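Local coordinates for protein receptor-type adenylate cyclase GRESAG 4.1 (Trypanosoma brucei, PDB 1FX2) that converts ATP into cyclic AMP and diphosphate through its class III catalytic domain, with magnesium as cofactor, and may act as a receptor for an unknown ligand, at residues 101-104 / 105-108; 38-41 / 42-45. One frame throughout, in Å; residues are numbered along the deposited sequence. Where two conformers were deposited one is given.

Contact 1 of 2, residues 101-104 / 105-108; sequences EFEE and QRAE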
ATOM      1  N   GLU A 101     -11.824 -17.887 -22.664  0.50  9.80           N
ATOM      2  CA  GLU A 101     -11.736 -17.370 -24.045  0.50  8.59           C
ATOM      3  C   GLU A 101     -11.443 -15.892 -24.024  1.00 11.41           C
ATOM      4  O   GLU A 101     -10.678 -15.372 -24.869  1.00 11.61           O
ATOM      5  CB  GLU A 101     -13.041 -17.686 -24.774  0.50 10.17           C
ATOM      6  CG  GLU A 101     -13.245 -19.111 -25.126  0.50  7.93           C
ATOM      7  CD  GLU A 101     -14.721 -19.494 -25.416  1.00 34.67           C
ATOM      8  OE1 GLU A 101     -15.574 -18.569 -25.532  1.00 39.96           O
ATOM      9  OE2 GLU A 101     -15.041 -20.728 -25.527  1.00 38.03           O
ATOM     10  N   PHE A 102     -12.097 -15.144 -23.130  1.00  9.21           N
ATOM     11  CA  PHE A 102     -11.832 -13.712 -23.064  1.00  9.49           C
ATOM     12  C   PHE A 102     -10.339 -13.478 -22.796  1.00 12.05           C
ATOM     13  O   PHE A 102      -9.724 -12.570 -23.383  1.00 11.33           O
ATOM     14  CB  PHE A 102     -12.616 -12.958 -21.958  1.00 10.14           C
ATOM     15  CG  PHE A 102     -14.106 -13.098 -22.015  1.00 10.61           C
ATOM     16  CD1 PHE A 102     -14.858 -13.104 -20.836  1.00 11.86           C
ATOM     17  CD2 PHE A 102     -14.774 -13.162 -23.232  1.00 14.01           C
ATOM     18  CE1 PHE A 102     -16.234 -13.170 -20.840  1.00 12.20           C
ATOM     19  CE2 PHE A 102     -16.216 -13.235 -23.284  1.00 13.77           C
ATOM     20  CZ  PHE A 102     -16.910 -13.241 -22.063  1.00 15.38           C
ATOM     21  N   GLU A 103      -9.727 -14.253 -21.882  1.00 10.47           N
ATOM     22  CA  GLU A 103      -8.301 -14.005 -21.634  1.00 10.56           C
ATOM     23  C   GLU A 103      -7.431 -14.257 -22.861  1.00 12.84           C
ATOM     24  O   GLU A 103      -6.494 -13.511 -23.158  1.00 12.50           O
ATOM     25  CB  GLU A 103      -7.815 -14.949 -20.505  1.00 10.41           C
ATOM     26  CG  GLU A 103      -8.449 -14.747 -19.148  1.00  8.35           C
ATOM     27  CD  GLU A 103      -7.870 -15.705 -18.141  1.00  7.94           C
ATOM     28  OE1 GLU A 103      -6.860 -16.399 -18.454  1.00  9.88           O
ATOM     29  OE2 GLU A 103      -8.496 -15.786 -17.078  1.00 10.17           O
ATOM     30  N   GLU A 104      -7.742 -15.337 -23.550  1.00  9.77           N
ATOM     31  CA  GLU A 104      -6.953 -15.690 -24.755  1.00 11.28           C
ATOM     32  C   GLU A 104      -7.081 -14.567 -25.794  1.00 15.95           C
ATOM     33  O   GLU A 104      -6.056 -14.078 -26.340  1.00 16.48           O
ATOM     34  CB  GLU A 104      -7.494 -16.956 -25.347  1.00 12.86           C
ATOM     35  CG  GLU A 104      -7.152 -18.154 -24.509  1.00 21.29           C
ATOM     36  CD  GLU A 104      -7.761 -19.473 -24.994  1.00 37.05           C
ATOM     37  OE1 GLU A 104      -7.349 -19.946 -26.060  1.00 38.70           O
ATOM     38  OE2 GLU A 104      -8.663 -20.033 -24.295  1.00 44.69           O
ATOM     39  N   GLN A 105      -8.300 -14.039 -25.991  1.00 13.75           N
ATOM     40  CA  GLN A 105      -8.381 -12.932 -26.950  1.00 14.03           C
ATOM     41  C   GLN A 105      -7.694 -11.653 -26.467  1.00 19.19           C
ATOM     42  O   GLN A 105      -7.115 -10.860 -27.265  1.00 16.24           O
ATOM     43  CB  GLN A 105      -9.874 -12.649 -27.252  1.00 14.05           C
ATOM     44  CG  GLN A 105     -10.482 -13.851 -27.849  1.00 17.66           C
ATOM     45  CD  GLN A 105     -11.868 -13.641 -28.448  1.00 41.85           C
ATOM     46  OE1 GLN A 105     -12.232 -12.524 -28.803  1.00 28.18           O
ATOM     47  NE2 GLN A 105     -12.587 -14.734 -28.683  1.00 35.45           N
ATOM     48  N   ARG A 106      -7.797 -11.364 -25.175  1.00 14.93           N
ATOM     49  CA  ARG A 106      -7.218 -10.188 -24.646  1.00 19.17           C
ATOM     50  C   ARG A 106      -5.696 -10.195 -24.827  1.00 20.96           C
ATOM     51  O   ARG A 106      -5.111  -9.109 -24.975  1.00 24.99           O
ATOM     52  CB  ARG A 106      -7.693 -10.064 -23.148  1.00 15.61           C
ATOM     53  CG  ARG A 106      -7.374  -8.816 -22.455  1.00 18.00           C
ATOM     54  CD  ARG A 106      -7.886  -8.886 -21.001  1.00 19.75           C
ATOM     55  NE  ARG A 106      -9.363  -8.907 -20.927  1.00 14.77           N
ATOM     56  CZ  ARG A 106     -10.117  -9.849 -20.332  1.00 12.94           C
ATOM     57  NH1 ARG A 106      -9.620 -10.925 -19.683  1.00 11.67           N
ATOM     58  NH2 ARG A 106     -11.438  -9.789 -20.438  1.00 11.81           N
ATOM     59  N   ALA A 107      -5.079 -11.398 -24.905  1.00 16.45           N
ATOM     60  CA  ALA A 107      -3.644 -11.543 -25.063  1.00 20.39           C
ATOM     61  C   ALA A 107      -3.206 -11.093 -26.484  1.00 29.26           C
ATOM     62  O   ALA A 107      -2.024 -10.859 -26.705  1.00 34.19           O
ATOM     63  CB  ALA A 107      -3.215 -13.001 -24.773  1.00 23.34           C
ATOM     64  N   GLU A 108      -4.163 -10.864 -27.400  1.00 34.29           N
ATOM     65  CA  GLU A 108      -3.842 -10.366 -28.790  1.00 27.67           C
ATOM     66  C   GLU A 108      -3.558  -8.825 -28.756  1.00 35.41           C
ATOM     67  O   GLU A 108      -2.550  -8.349 -29.321  1.00 42.00           O
ATOM     68  CB  GLU A 108      -5.031 -10.577 -29.733  1.00 25.39           C
ATOM     69  CG  GLU A 108      -5.616 -12.026 -29.837  1.00 21.29           C
ATOM     70  CD  GLU A 108      -4.822 -12.910 -30.710  1.00 30.75           C
ATOM     71  OE1 GLU A 108      -4.598 -14.072 -30.310  1.00 41.63           O
ATOM     72  OE2 GLU A 108      -4.428 -12.428 -31.812  1.00 28.42           O
TER
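Arg106 N gives Phe102 O an i to i+4 helical hydrogen bond of 2.9 Å. The guanidinium of the same arginine lies over that oxygen without bonding it, its plane 4.0 Å from Phe102 O, which sits beneath its centre. The arginine reaches this place because its CG is anti to the backbone N (chi1 -171°) and the chain then bends at chi3, folding back along the helix toward its N-terminal end. NH2 thereby comes to 3.7 Å from Phe102 CB, while NH1 passes 4.0 Å from Glu103 CG.

Arg106 and Glu103 carry opposite charges but do not pair: Glu103 OE2 and Arg106 NH1 stay 5.6 Å apart, with the carboxylate and guanidinium planes turned 47° from each other. Instead, OE2 of the extended Glu103 is hydrogen-bonded to Thr117 OG1 and salt-bridged to Arg133 NH1, OE1 accepts the backbone N of Ala118, and Arg106 NH1 is bonded to Tyr113 OH. On another side of the helix, the CG of Gln105 packs 3.4 Å from Glu101 O, which also accepts the backbone N-H of Gln105. Toward the C-terminal end of the helix Ala107 N bonds to Glu103 O and, weakly, to Glu104 O.

Apart from the buried Glu103, the contact lies at the surface, in the C-terminal half of helix 94-109, whose Glu103 flank is packed against the 113-118 loop that leads to helix 122-128.

Contact 2 of 2, residues 38-41 / 42-45; sequences VAAH and HRMV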
ATOM      1  N   VAL A  38     -27.033 -15.440 -11.394  1.00  8.07           N
ATOM      2  CA  VAL A  38     -26.957 -14.220 -10.625  1.00  8.83           C
ATOM      3  C   VAL A  38     -27.853 -14.343  -9.393  1.00  8.16           C
ATOM      4  O   VAL A  38     -27.509 -13.855  -8.366  1.00 10.39           O
ATOM      5  CB  VAL A  38     -27.254 -12.929 -11.450  1.00  7.99           C
ATOM      6  CG1 VAL A  38     -27.055 -11.659 -10.605  1.00 10.71           C
ATOM      7  CG2 VAL A  38     -26.252 -12.864 -12.680  1.00  9.30           C
ATOM      8  N   ALA A  39     -29.034 -14.978  -9.520  1.00  9.24           N
ATOM      9  CA  ALA A  39     -29.847 -15.184  -8.335  1.00  9.49           C
ATOM     10  C   ALA A  39     -29.089 -15.991  -7.276  1.00  9.58           C
ATOM     11  O   ALA A  39     -29.159 -15.624  -6.097  1.00 11.39           O
ATOM     12  CB  ALA A  39     -31.150 -15.901  -8.735  1.00 12.45           C
ATOM     13  N   ALA A  40     -28.274 -16.977  -7.697  1.00  9.76           N
ATOM     14  CA  ALA A  40     -27.520 -17.745  -6.693  1.00  7.34           C
ATOM     15  C   ALA A  40     -26.453 -16.839  -6.046  1.00  9.39           C
ATOM     16  O   ALA A  40     -26.177 -16.952  -4.850  1.00 10.50           O
ATOM     17  CB  ALA A  40     -26.896 -19.007  -7.308  1.00  9.51           C
ATOM     18  N   HIS A  41     -25.828 -16.023  -6.908  1.00  9.24           N
ATOM     19  CA  HIS A  41     -24.837 -15.027  -6.414  1.00  7.27           C
ATOM     20  C   HIS A  41     -25.462 -14.191  -5.322  1.00  8.76           C
ATOM     21  O   HIS A  41     -24.853 -13.979  -4.279  1.00 10.33           O
ATOM     22  CB  HIS A  41     -24.354 -14.189  -7.691  1.00  7.23           C
ATOM     23  CG  HIS A  41     -23.802 -12.826  -7.393  1.00  8.27           C
ATOM     24  ND1 HIS A  41     -24.630 -11.730  -7.183  1.00 10.47           N
ATOM     25  CD2 HIS A  41     -22.541 -12.331  -7.468  1.00  8.59           C
ATOM     26  CE1 HIS A  41     -23.889 -10.615  -7.172  1.00 10.34           C
ATOM     27  NE2 HIS A  41     -22.608 -10.962  -7.319  1.00  9.73           N
ATOM     28  N   HIS A  42     -26.645 -13.640  -5.582  1.00  8.29           N
ATOM     29  CA  HIS A  42     -27.272 -12.800  -4.539  1.00  7.71           C
ATOM     30  C   HIS A  42     -27.591 -13.576  -3.266  1.00  7.98           C
ATOM     31  O   HIS A  42     -27.460 -13.069  -2.165  1.00 10.72           O
ATOM     32  CB  HIS A  42     -28.551 -12.179  -5.094  1.00  9.25           C
ATOM     33  CG  HIS A  42     -28.357 -10.933  -5.897  1.00 11.07           C
ATOM     34  ND1 HIS A  42     -27.389 -10.803  -6.862  1.00 15.57           N
ATOM     35  CD2 HIS A  42     -29.031  -9.758  -5.894  1.00 15.88           C
ATOM     36  CE1 HIS A  42     -27.475  -9.616  -7.436  1.00 13.82           C
ATOM     37  NE2 HIS A  42     -28.454  -8.949  -6.850  1.00 13.95           N
ATOM     38  N   ARG A  43     -28.072 -14.818  -3.416  1.00  9.73           N
ATOM     39  CA  ARG A  43     -28.357 -15.570  -2.211  1.00  9.57           C
ATOM     40  C   ARG A  43     -27.095 -15.807  -1.378  1.00  8.54           C
ATOM     41  O   ARG A  43     -27.101 -15.690  -0.158  1.00 10.36           O
ATOM     42  CB  ARG A  43     -28.991 -16.908  -2.610  1.00  9.36           C
ATOM     43  CG  ARG A  43     -30.368 -16.780  -3.112  1.00 13.05           C
ATOM     44  CD  ARG A  43     -30.957 -18.201  -3.138  1.00 30.18           C
ATOM     45  NE  ARG A  43     -30.245 -19.106  -4.063  1.00 26.72           N
ATOM     46  CZ  ARG A  43     -30.553 -19.211  -5.361  1.00 24.99           C
ATOM     47  NH1 ARG A  43     -31.538 -18.456  -5.876  1.00 30.70           N
ATOM     48  NH2 ARG A  43     -30.001 -20.170  -6.085  1.00 27.72           N
ATOM     49  N   MET A  44     -25.962 -16.147  -2.051  1.00  9.81           N
ATOM     50  CA  MET A  44     -24.707 -16.374  -1.309  1.00  9.39           C
ATOM     51  C   MET A  44     -24.206 -15.069  -0.671  1.00  9.09           C
ATOM     52  O   MET A  44     -23.801 -15.093   0.492  1.00 10.91           O
ATOM     53  CB  MET A  44     -23.655 -16.981  -2.201  1.00 10.88           C
ATOM     54  CG  MET A  44     -24.000 -18.438  -2.578  1.00 13.49           C
ATOM     55  SD  MET A  44     -22.622 -19.268  -3.421  1.00 13.86           S
ATOM     56  CE  MET A  44     -22.815 -18.472  -5.094  1.00 11.52           C
ATOM     57  N   VAL A  45     -24.221 -13.970  -1.432  1.00  9.47           N
ATOM     58  CA  VAL A  45     -23.738 -12.689  -0.834  1.00  8.90           C
ATOM     59  C   VAL A  45     -24.628 -12.331   0.374  1.00  9.71           C
ATOM     60  O   VAL A  45     -24.108 -11.954   1.406  1.00 11.70           O
ATOM     61  CB  VAL A  45     -23.693 -11.555  -1.928  1.00  7.26           C
ATOM     62  CG1 VAL A  45     -23.354 -10.252  -1.247  1.00 10.19           C
ATOM     63  CG2 VAL A  45     -22.636 -11.921  -3.033  1.00  9.12           C
TER
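With chi1 at 157°, His41 turns its CG anti to the backbone N, whereas His42 (chi1 -83°) sets its CG beside its own N; the two imidazoles thus come rim to rim. Their ND1 atoms share a hydrogen bond of 2.9 Å, in which either could be the donor. His42 ND1 arrives in the plane of the His41 ring, at its edge; the ring planes stand 45° apart, and neither ring lies over the other.

Val38 runs alongside His42 and lays CG1 3.8 Å from its CE1, while Val45 CG2 sits loosely over one His41 face. On another side of the helix Arg43 folds back and lays its guanidinium over the backbone, with Ala40 CA 3.5 Å from its plane and Ala39 O beneath the same face, both toward its rim. Four i to i+4 backbone bonds hold the turns.

Helix 34-51 lies against the central sheet, Val38 and His41 meeting Ile20 of strand 13-20. Of the predicted magnesium ligands, Asp62 has its side chain about 4 Å from that of Val38, and Asp19 about 7 Å from that of His41. Phe64 of strand 63-68 meets the His42 ring edge-to-face, and Phe85 of helix 71-87 packs against His41 and Val45.

Contacts 1 and 2 each lie within one helix, 94-109 and 34-51, and do not touch: their centres are 27 Å apart and their nearest atoms about 13 Å. Contact 1 is a surface stretch of helix, away from the predicted metal site, rich in charge, whose buried carboxylate looks to loops for its partners. Contact 2 is partly buried, nearer the middle of the domain, and joins two aromatic side chains through a hydrogen bond between their ring nitrogens, packed against strands 13-20 and 63-68 and helix 71-87. In both, an arginine lays its guanidinium over the carbonyl oxygen four residues earlier, but only at contact 2 do side chains hydrogen-bond each other within the segments.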